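Local coordinates for platelet inhibitor (Ancylostoma caninum, PDB 4TPV), which inhibits platelet aggregation and adhesion, possibly by binding the integrins that recognise fibrinogen and collagen, at residues A[120-125]-A[133-138]. Residues are numbered along the deposited sequence; the frame is centred on the assembly and turned at random.
Sequences LGCAVV and VVCQYG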
loop_
_atom_site.group_PDB
_atom_site.type_symbol
_atom_site.label_atom_id
_atom_site.label_comp_id
_atom_site.label_asym_id
_atom_site.label_seq_id
_atom_site.Cartn_x
_atom_site.Cartn_y
_atom_site.Cartn_z
ATOM N N LEU A 120 -1.640 -5.836 0.588
ATOM C CA LEU A 120 -1.426 -5.090 1.823
ATOM C C LEU A 120 -2.274 -5.667 2.947
ATOM O O LEU A 120 -3.298 -6.320 2.708
ATOM C CB LEU A 120 -1.754 -3.591 1.654
ATOM C CG LEU A 120 -3.243 -3.231 1.793
ATOM C CD1 LEU A 120 -3.410 -1.718 1.928
ATOM C CD2 LEU A 120 -4.039 -3.752 0.609
ATOM N N GLY A 121 -1.837 -5.413 4.171
ATOM C CA GLY A 121 -2.633 -5.713 5.349
ATOM C C GLY A 121 -2.307 -4.654 6.370
ATOM O O GLY A 121 -1.159 -4.230 6.457
ATOM N N CYS A 122 -3.302 -4.242 7.156
ATOM C CA CYS A 122 -3.122 -3.090 8.053
ATOM C C CYS A 122 -3.582 -3.360 9.488
ATOM O O CYS A 122 -4.288 -4.327 9.759
ATOM C CB CYS A 122 -3.858 -1.876 7.486
ATOM S SG CYS A 122 -3.308 -1.371 5.828
ATOM N N ALA A 123 -3.174 -2.484 10.407
ATOM C CA ALA A 123 -3.440 -2.647 11.831
ATOM C C ALA A 123 -3.641 -1.272 12.462
ATOM O O ALA A 123 -3.018 -0.285 12.051
ATOM C CB ALA A 123 -2.287 -3.393 12.515
ATOM N N VAL A 124 -4.539 -1.201 13.429
ATOM C CA VAL A 124 -4.819 0.031 14.148
ATOM C C VAL A 124 -4.702 -0.266 15.633
ATOM O O VAL A 124 -5.402 -1.146 16.139
ATOM C CB VAL A 124 -6.219 0.561 13.805
ATOM C CG1 VAL A 124 -6.532 1.798 14.639
ATOM C CG2 VAL A 124 -6.316 0.871 12.308
ATOM N N VAL A 125 -3.818 0.437 16.342
ATOM C CA VAL A 125 -3.595 0.145 17.752
ATOM C C VAL A 125 -3.423 1.437 18.530
ATOM O O VAL A 125 -3.109 2.466 17.943
ATOM C CB VAL A 125 -2.356 -0.731 17.974
ATOM C CG1 VAL A 125 -2.472 -2.065 17.224
ATOM C CG2 VAL A 125 -1.112 0.004 17.549
ATOM N N VAL A 133 -1.235 3.584 13.091
ATOM C CA VAL A 133 -1.730 2.828 11.969
ATOM C C VAL A 133 -0.515 2.249 11.274
ATOM O O VAL A 133 0.441 2.984 10.988
ATOM C CB VAL A 133 -2.515 3.706 10.989
ATOM C CG1 VAL A 133 -2.974 2.869 9.800
ATOM C CG2 VAL A 133 -3.690 4.367 11.694
ATOM N N VAL A 134 -0.530 0.944 11.013
ATOM C CA VAL A 134 0.582 0.273 10.323
ATOM C C VAL A 134 0.033 -0.540 9.173
ATOM O O VAL A 134 -0.931 -1.290 9.348
ATOM C CB VAL A 134 1.367 -0.670 11.276
ATOM C CG1 VAL A 134 2.356 -1.509 10.498
ATOM C CG2 VAL A 134 2.041 0.124 12.392
ATOM N N CYS A 135 0.633 -0.392 7.999
ATOM C CA CYS A 135 0.312 -1.259 6.884
ATOM C C CYS A 135 1.575 -1.977 6.431
ATOM O O CYS A 135 2.662 -1.399 6.406
ATOM C CB CYS A 135 -0.299 -0.477 5.723
ATOM S SG CYS A 135 -1.978 0.169 5.997
ATOM N N GLN A 136 1.406 -3.250 6.103
ATOM C CA GLN A 136 2.473 -4.095 5.607
ATOM C C GLN A 136 2.145 -4.462 4.170
ATOM O O GLN A 136 0.980 -4.718 3.825
ATOM C CB GLN A 136 2.620 -5.358 6.485
ATOM C CG GLN A 136 3.114 -5.063 7.895
ATOM C CD GLN A 136 4.618 -5.134 8.009
ATOM O OE1 GLN A 136 5.316 -5.422 7.032
ATOM N NE2 GLN A 136 5.135 -4.872 9.211
ATOM N N TYR A 137 3.170 -4.463 3.323
ATOM C CA TYR A 137 2.983 -4.705 1.903
ATOM C C TYR A 137 3.755 -5.925 1.423
ATOM O O TYR A 137 4.698 -6.404 2.083
ATOM C CB TYR A 137 3.409 -3.461 1.109
ATOM C CG TYR A 137 2.672 -2.214 1.554
ATOM C CD1 TYR A 137 1.420 -1.905 1.047
ATOM C CD2 TYR A 137 3.208 -1.376 2.534
ATOM C CE1 TYR A 137 0.719 -0.756 1.483
ATOM C CE2 TYR A 137 2.521 -0.239 2.969
ATOM C CZ TYR A 137 1.284 0.073 2.426
ATOM O OH TYR A 137 0.617 1.206 2.855
ATOM N N GLY A 138 3.355 -6.435 0.261
ATOM C CA GLY A 138 4.058 -7.552 -0.356
ATOM C C GLY A 138 3.837 -7.607 -1.857
ATOM O O GLY A 138 2.929 -6.965 -2.380
#
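The Tyr137 ring meets Leu120 obliquely, CD1 lying 3.6 Å from Leu120 CB. Beside this pair, on the same face of the two antiparallel strands, Cys122 SG and Cys135 SG are joined at 2.0 Å. The disulfide links a non-hydrogen-bonded pair directly across the hairpin, with Cys122 CA and Cys135 CA 4.1 Å apart. Each sulphur lies beside its own backbone N, anti to the carbonyl carbon, and the bridge closes with chi3 at 104°. Further along, Val124 CG2 and Val133 CG2 meet more loosely at 4.4 Å. The hydrogen-bonded pairs flank the disulfide. Gly121 and Gln136 exchange two backbone bonds, that from Gln136 N to Gly121 O (2.8 Å) being almost straight at 175°. Ala123 and Val134 exchange two more, and Ala123 N reaches Val134 O along a bent path (137°). CA-H...O contacts add to the grip on these carbonyls, as from Cys122 CA to Val134 O at 3.1 Å. Helices 13-34 and 80-89 cover the disulfide face, where Tyr137 OH hydrogen-bonds His23 NE2; helix 46-56 packs on the face bearing Ala123, Val134 and Gln136. This cross-strand-bridged hairpin supplies the two central strands of the alpha-beta-alpha sandwich characteristic of the CAP superfamily.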